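Local coordinates for peptide-binding protein (Photobacterium damsela subsp. piscicida, PDB 6SQX) that cleaves the peptidoglycan of potentially competing bacteria, as a secreted NlpC/P60 endopeptidase assigned to the C40 family of cysteine peptidases, at residues A[86-90]-A[91-95]; A[67-70]-A[71-74]; A[459-462]-A[463-466]. All coordinates share one frame; numbering follows the deposited sequence.

From the N terminus the chain reaches contact 2 first, in the loop between helix 50-64 and strand 76-78, where a beta turn reverses the backbone over S69 to A72. Contact 1 follows, where strand 87-89, paired antiparallel with strand 76-78, passes into helix 90-102, so both contacts flank one two-stranded sheet. CD1 of I90 packs 3.3 Å from O of Q74, and the two centres lie about 16 Å apart. Contact 3 comes near the C terminus, its centre about 42 Å from that of contact 2, in the loop joining strand 457-459 at the edge of a mixed sheet to strand 467-472 of a six-stranded one. All three are local, in series, neither nested nor crossed.

Contact 1: A[86-90]-A[91-95]; sequences TKNNI and LKLEN
OD1 of N89 takes the backbone N-H of K92 at 2.9 Å, an N-capping bond with an N-H...O angle of 158° and the donor lying in the plane of the amide carbonyl. The torsion of N89 explains the reach: with CG anti to the backbone N (chi1 -178°), the amide is carried forward over the first turn of the helix. OD1 also rests against CB of L91 and CB of K92, each 3.6 Å away, so the cap is in contact with carbon as well as with a peptide N-H.

Main-chain bonds close the first turn. O of N89 accepts from N of L93 at 3.0 Å, and O of I90 accepts from N of E94 at 2.9 Å. CG of E94 lies only 3.3 Å from that same I90 O, while its carboxylate leads on to the indole N-H of W209.

One residue ahead of the cap, N88 meets L93 through carbon: CB of N88 sits 3.6 Å from CD1 of L93. I90 packs onto F77, strand 198-203 and L207 of strand 206-211, and L93 reaches L207 as well. The amine of K92 pairs with D96. The whole is a classic asparagine N-cap at a strand-to-helix junction, with N88 and L93 touching at the positions of a hydrophobic staple, although N88 is polar.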
loop_
_atom_site.group_PDB
_atom_site.type_symbol
_atom_site.label_atom_id
_atom_site.label_comp_id
_atom_site.label_asym_id
_atom_site.label_seq_id
_atom_site.Cartn_x
_atom_site.Cartn_y
_atom_site.Cartn_z
ATOM N N THR A 86 3.442 -12.092 -13.700
ATOM C CA THR A 86 2.947 -11.935 -12.330
ATOM C C THR A 86 1.732 -12.816 -12.050
ATOM O O THR A 86 1.027 -12.607 -11.045
ATOM C CB THR A 86 2.621 -10.459 -12.029
ATOM O OG1 THR A 86 1.423 -10.040 -12.689
ATOM C CG2 THR A 86 3.766 -9.554 -12.471
ATOM N N LYS A 87 1.477 -13.800 -12.916
ATOM C CA LYS A 87 0.284 -14.637 -12.835
ATOM C C LYS A 87 0.489 -15.774 -11.849
ATOM O O LYS A 87 1.538 -16.419 -11.846
ATOM C CB LYS A 87 0.025 -15.261 -14.204
ATOM C CG LYS A 87 -1.248 -16.096 -14.291
ATOM C CD LYS A 87 -1.284 -16.877 -15.616
ATOM C CE LYS A 87 -2.584 -17.661 -15.764
ATOM N NZ LYS A 87 -2.644 -18.504 -16.988
ATOM N N ASN A 88 -0.540 -16.057 -11.054
ATOM C CA ASN A 88 -0.504 -17.069 -10.014
ATOM C C ASN A 88 -1.794 -17.873 -10.023
ATOM O O ASN A 88 -2.870 -17.328 -10.273
ATOM C CB ASN A 88 -0.372 -16.414 -8.627
ATOM C CG ASN A 88 0.953 -15.695 -8.451
ATOM O OD1 ASN A 88 1.928 -16.266 -7.951
ATOM N ND2 ASN A 88 1.000 -14.431 -8.871
ATOM N N ASN A 89 -1.701 -19.163 -9.695
ATOM C CA ASN A 89 -2.897 -19.971 -9.456
ATOM C C ASN A 89 -3.405 -19.766 -8.025
ATOM O O ASN A 89 -2.661 -19.983 -7.058
ATOM C CB ASN A 89 -2.568 -21.444 -9.720
ATOM C CG ASN A 89 -3.768 -22.340 -9.547
ATOM O OD1 ASN A 89 -4.018 -22.854 -8.464
ATOM N ND2 ASN A 89 -4.517 -22.551 -10.634
ATOM N N ILE A 90 -4.674 -19.344 -7.896
ATOM C CA ILE A 90 -5.214 -18.947 -6.589
ATOM C C ILE A 90 -5.267 -20.131 -5.641
ATOM O O ILE A 90 -4.860 -20.025 -4.475
ATOM C CB ILE A 90 -6.587 -18.261 -6.724
ATOM C CG1 ILE A 90 -6.409 -16.928 -7.472
ATOM C CG2 ILE A 90 -7.286 -18.116 -5.333
ATOM C CD1 ILE A 90 -7.689 -16.205 -7.866
ATOM N N LEU A 91 -5.730 -21.296 -6.132
ATOM C CA LEU A 91 -5.836 -22.450 -5.245
ATOM C C LEU A 91 -4.458 -22.876 -4.734
ATOM O O LEU A 91 -4.297 -23.205 -3.546
ATOM C CB LEU A 91 -6.548 -23.597 -5.966
ATOM C CG LEU A 91 -6.807 -24.892 -5.175
ATOM C CD1 LEU A 91 -7.595 -24.567 -3.885
ATOM C CD2 LEU A 91 -7.562 -25.877 -6.078
ATOM N N LYS A 92 -3.441 -22.825 -5.600
ATOM C CA LYS A 92 -2.075 -23.125 -5.152
ATOM C C LYS A 92 -1.638 -22.156 -4.055
ATOM O O LYS A 92 -1.077 -22.570 -3.031
ATOM C CB LYS A 92 -1.100 -23.081 -6.334
ATOM C CG LYS A 92 0.362 -23.279 -5.948
ATOM C CD LYS A 92 1.291 -23.031 -7.141
ATOM C CE LYS A 92 2.716 -23.504 -6.865
ATOM N NZ LYS A 92 3.307 -22.968 -5.604
ATOM N N LEU A 93 -1.874 -20.851 -4.261
ATOM C CA LEU A 93 -1.486 -19.866 -3.244
ATOM C C LEU A 93 -2.196 -20.128 -1.921
ATOM O O LEU A 93 -1.603 -19.962 -0.850
ATOM C CB LEU A 93 -1.759 -18.439 -3.735
ATOM C CG LEU A 93 -0.839 -17.841 -4.812
ATOM C CD1 LEU A 93 -1.235 -16.377 -5.146
ATOM C CD2 LEU A 93 0.645 -17.898 -4.444
ATOM N N GLU A 94 -3.479 -20.490 -1.972
ATOM C CA GLU A 94 -4.209 -20.785 -0.748
ATOM C C GLU A 94 -3.621 -21.980 -0.030
ATOM O O GLU A 94 -3.396 -21.942 1.187
ATOM C CB GLU A 94 -5.686 -21.006 -1.051
ATOM C CG GLU A 94 -6.378 -19.725 -1.550
ATOM C CD GLU A 94 -6.320 -18.608 -0.524
ATOM O OE1 GLU A 94 -6.881 -18.809 0.580
ATOM O OE2 GLU A 94 -5.711 -17.559 -0.845
ATOM N N ASN A 95 -3.356 -23.048 -0.770
ATOM C CA ASN A 95 -2.749 -24.232 -0.157
ATOM C C ASN A 95 -1.353 -23.934 0.383
ATOM O O ASN A 95 -0.982 -24.420 1.460
ATOM C CB ASN A 95 -2.710 -25.399 -1.150
ATOM C CG ASN A 95 -4.071 -26.042 -1.341
ATOM O OD1 ASN A 95 -4.764 -26.363 -0.372
ATOM N ND2 ASN A 95 -4.455 -26.244 -2.589
#

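Contact 2: A[67-70]-A[71-74]; sequences QWSD and DANQ
Two hydrogen bonds, both accepted by S69, join 67-70 to 71-74. The side-chain OG of S69 receives the N-H of D71 at 3.2 Å, with a bent N-H...O angle of 137°, and the backbone O of S69 receives the N-H of A72 at 3.4 Å, a weak but fairly straight bond. The first closes an ST turn and the second a type I beta turn, so that one serine organises the bend with both of its oxygens. OG can do this because it stands between its own backbone N and carbonyl carbon (chi1 82°), on the inner side of the bend; it is also hydrogen-bonded to the carbonyl O of F66, which ties the turn back to the preceding chain.

Van der Waals contact fills in the rest. CB of D71 lies 3.5 Å from OG of S69, alongside the polar bond. The methyl group of A72 points back across the bend and sits 3.9 Å from OE1 of Q67, whose folded chain brings the amide under the turn; that oxygen has its polar partner in K202.

OD1 of D70 forms a salt bridge with R142, and the carboxylates of D70 and D71 stay well apart.

Following helix 50-64 and leading into strand 76-78, the turn lies against strand 186-192, where M188 meets both Q67 and A72, and beside R142 of strand 142-145.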
loop_
_atom_site.group_PDB
_atom_site.type_symbol
_atom_site.label_atom_id
_atom_site.label_comp_id
_atom_site.label_asym_id
_atom_site.label_seq_id
_atom_site.Cartn_x
_atom_site.Cartn_y
_atom_site.Cartn_z
ATOM N N GLN A 67 -10.962 -6.410 -12.361
ATOM C CA GLN A 67 -11.840 -7.468 -11.846
ATOM C C GLN A 67 -13.246 -7.393 -12.419
ATOM O O GLN A 67 -14.021 -8.333 -12.237
ATOM C CB GLN A 67 -11.918 -7.437 -10.307
ATOM C CG GLN A 67 -10.566 -7.587 -9.625
ATOM C CD GLN A 67 -9.820 -8.850 -9.999
ATOM O OE1 GLN A 67 -10.396 -9.848 -10.446
ATOM N NE2 GLN A 67 -8.534 -8.825 -9.757
ATOM N N TRP A 68 -13.612 -6.278 -13.045
ATOM C CA TRP A 68 -14.908 -6.140 -13.687
ATOM C C TRP A 68 -14.815 -6.419 -15.169
ATOM O O TRP A 68 -15.818 -6.306 -15.884
ATOM C CB TRP A 68 -15.490 -4.742 -13.440
ATOM C CG TRP A 68 -15.976 -4.492 -12.060
ATOM C CD1 TRP A 68 -15.968 -5.367 -10.998
ATOM C CD2 TRP A 68 -16.497 -3.250 -11.553
ATOM N NE1 TRP A 68 -16.503 -4.746 -9.866
ATOM C CE2 TRP A 68 -16.826 -3.457 -10.192
ATOM C CE3 TRP A 68 -16.745 -1.997 -12.128
ATOM C CZ2 TRP A 68 -17.374 -2.441 -9.393
ATOM C CZ3 TRP A 68 -17.310 -1.003 -11.334
ATOM C CH2 TRP A 68 -17.595 -1.225 -9.981
ATOM N N SER A 69 -13.643 -6.855 -15.633
ATOM C CA SER A 69 -13.417 -7.042 -17.060
ATOM C C SER A 69 -13.664 -8.483 -17.490
ATOM O O SER A 69 -13.669 -9.411 -16.692
ATOM C CB SER A 69 -11.999 -6.619 -17.454
ATOM O OG SER A 69 -11.045 -7.633 -17.200
ATOM N N ASP A 70 -13.871 -8.651 -18.786
ATOM C CA ASP A 70 -14.108 -9.993 -19.280
ATOM C C ASP A 70 -12.859 -10.857 -19.183
ATOM O O ASP A 70 -12.973 -12.084 -19.266
ATOM C CB ASP A 70 -14.610 -9.946 -20.733
ATOM C CG ASP A 70 -16.046 -9.458 -20.849
ATOM O OD1 ASP A 70 -16.721 -9.356 -19.791
ATOM O OD2 ASP A 70 -16.503 -9.204 -21.999
ATOM N N ASP A 71 -11.680 -10.238 -19.012
ATOM C CA ASP A 71 -10.396 -10.940 -18.970
ATOM C C ASP A 71 -10.158 -11.667 -17.645
ATOM O O ASP A 71 -9.391 -12.636 -17.603
ATOM C CB ASP A 71 -9.251 -9.938 -19.186
ATOM C CG ASP A 71 -9.273 -9.296 -20.567
ATOM O OD1 ASP A 71 -9.600 -9.998 -21.553
ATOM O OD2 ASP A 71 -8.973 -8.078 -20.667
ATOM N N ALA A 72 -10.771 -11.214 -16.566
ATOM C CA ALA A 72 -10.499 -11.743 -15.242
ATOM C C ALA A 72 -11.325 -13.004 -14.979
ATOM O O ALA A 72 -12.422 -13.185 -15.532
ATOM C CB ALA A 72 -10.874 -10.670 -14.211
ATOM N N ASN A 73 -10.794 -13.873 -14.124
ATOM C CA ASN A 73 -11.497 -15.099 -13.764
ATOM C C ASN A 73 -11.200 -15.452 -12.313
ATOM O O ASN A 73 -10.331 -14.848 -11.669
ATOM C CB ASN A 73 -11.181 -16.269 -14.734
ATOM C CG ASN A 73 -9.744 -16.744 -14.627
ATOM O OD1 ASN A 73 -9.296 -17.157 -13.559
ATOM N ND2 ASN A 73 -9.009 -16.695 -15.744
ATOM N N GLN A 74 -11.928 -16.445 -11.790
ATOM C CA GLN A 74 -11.836 -16.770 -10.371
ATOM C C GLN A 74 -10.645 -17.653 -10.018
ATOM O O GLN A 74 -10.401 -17.885 -8.823
ATOM C CB GLN A 74 -13.112 -17.450 -9.873
ATOM C CG GLN A 74 -14.349 -16.555 -9.807
ATOM C CD GLN A 74 -15.554 -17.362 -9.450
ATOM O OE1 GLN A 74 -15.858 -18.359 -10.128
ATOM N NE2 GLN A 74 -16.235 -16.995 -8.374
#

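Contact 3: A[459-462]-A[463-466]; sequences LQSL and WNAV
S461 does most of the joining, with both of its oxygens turned on the residues that follow. Its OG, anti to the backbone N (chi1 176°), accepts the N-H of W463 at 3.1 Å, with an N-H...O angle of 146°. The same hydroxyl is hydrogen-bonded to OD1 of D446, which links the turn to the loop before helix 449-453. OG also lies at the edge of the W463 ring, close to its plane and 3.6 Å from CD1, so the indole stands beside the hydroxyl.

The carbonyl O of S461 accepts from N of N464 at 2.9 Å, the donor standing well above the carbonyl plane. CB of S461 meets OD1 of N464 at 3.6 Å, and a water completes this side: it accepts from N of S461 at 2.9 Å and donates to OD1 of N464 at 2.8 Å. Backbone and amide are thereby bridged, while ND2 of N464 is held by E361.

L462 comes next and contributes mainly through its backbone. Its O receives the N-H of A465 at 3.2 Å, nearly straight at the hydrogen (165°) though again from above the carbonyl plane, and CB of A465 rests on the same oxygen.

Helix 361-370 also meets the turn: K365 makes a cation-pi contact with W463, and R364 hydrogen-bonds to the carbonyl oxygens of W463 and A465. The two successive i to i+3 bonds, from S461 and L462, mark a short 3-10 turn between strands 457-459 and 467-472, and the OG bond of S461 adds an ST turn at its start.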
loop_
_atom_site.group_PDB
_atom_site.type_symbol
_atom_site.label_atom_id
_atom_site.label_comp_id
_atom_site.label_asym_id
_atom_site.label_seq_id
_atom_site.Cartn_x
_atom_site.Cartn_y
_atom_site.Cartn_z
ATOM N N LEU A 459 24.882 1.517 12.921
ATOM C CA LEU A 459 23.760 1.716 12.003
ATOM C C LEU A 459 24.132 1.252 10.598
ATOM O O LEU A 459 25.206 1.588 10.079
ATOM C CB LEU A 459 23.360 3.202 12.006
ATOM C CG LEU A 459 22.113 3.542 11.160
ATOM C CD1 LEU A 459 21.143 4.475 11.924
ATOM C CD2 LEU A 459 22.509 4.209 9.886
ATOM N N GLN A 460 23.235 0.486 9.982
ATOM C CA GLN A 460 23.463 -0.077 8.650
ATOM C C GLN A 460 22.823 0.893 7.668
ATOM O O GLN A 460 21.589 0.914 7.521
ATOM C CB GLN A 460 22.831 -1.465 8.586
ATOM C CG GLN A 460 23.350 -2.397 9.659
ATOM C CD GLN A 460 24.848 -2.581 9.541
ATOM O OE1 GLN A 460 25.351 -3.057 8.510
ATOM N NE2 GLN A 460 25.583 -2.219 10.601
ATOM N N SER A 461 23.646 1.743 7.037
ATOM C CA SER A 461 23.113 2.817 6.201
ATOM C C SER A 461 22.361 2.275 4.986
ATOM O O SER A 461 22.797 1.317 4.335
ATOM C CB SER A 461 24.226 3.740 5.717
ATOM O OG SER A 461 23.684 4.719 4.840
ATOM N N LEU A 462 21.212 2.883 4.671
ATOM C CA LEU A 462 20.498 2.479 3.461
ATOM C C LEU A 462 21.350 2.672 2.214
ATOM O O LEU A 462 21.147 1.970 1.212
ATOM C CB LEU A 462 19.185 3.250 3.314
ATOM C CG LEU A 462 18.000 2.701 4.097
ATOM C CD1 LEU A 462 18.202 2.825 5.600
ATOM C CD2 LEU A 462 16.705 3.394 3.657
ATOM N N TRP A 463 22.303 3.614 2.243
ATOM C CA TRP A 463 23.198 3.789 1.093
ATOM C C TRP A 463 24.075 2.577 0.853
ATOM O O TRP A 463 24.633 2.452 -0.247
ATOM C CB TRP A 463 24.128 4.992 1.299
ATOM C CG TRP A 463 23.449 6.326 1.188
ATOM C CD1 TRP A 463 23.154 7.200 2.218
ATOM C CD2 TRP A 463 22.974 6.948 -0.014
ATOM N NE1 TRP A 463 22.539 8.309 1.709
ATOM C CE2 TRP A 463 22.407 8.186 0.350
ATOM C CE3 TRP A 463 22.960 6.564 -1.366
ATOM C CZ2 TRP A 463 21.860 9.067 -0.588
ATOM C CZ3 TRP A 463 22.431 7.436 -2.298
ATOM C CH2 TRP A 463 21.889 8.684 -1.909
ATOM N N ASN A 464 24.233 1.702 1.856
ATOM C CA ASN A 464 25.073 0.516 1.717
ATOM C C ASN A 464 24.265 -0.760 1.505
ATOM O O ASN A 464 24.833 -1.861 1.560
ATOM C CB ASN A 464 26.005 0.371 2.925
ATOM C CG ASN A 464 26.952 1.529 3.065
ATOM O OD1 ASN A 464 27.032 2.156 4.148
ATOM N ND2 ASN A 464 27.664 1.857 1.975
ATOM N N ALA A 465 22.961 -0.645 1.245
ATOM C CA ALA A 465 22.137 -1.830 1.021
ATOM C C ALA A 465 22.680 -2.631 -0.162
ATOM O O ALA A 465 23.143 -2.065 -1.154
ATOM C CB ALA A 465 20.680 -1.399 0.776
ATOM N N VAL A 466 22.615 -3.959 -0.055
ATOM C CA VAL A 466 23.124 -4.790 -1.147
ATOM C C VAL A 466 22.324 -4.527 -2.417
ATOM O O VAL A 466 22.886 -4.352 -3.509
ATOM C CB VAL A 466 23.107 -6.274 -0.744
ATOM C CG1 VAL A 466 23.477 -7.127 -1.937
ATOM C CG2 VAL A 466 24.084 -6.533 0.433
HETATM O O HOH W 1 26.507 1.286 6.781
#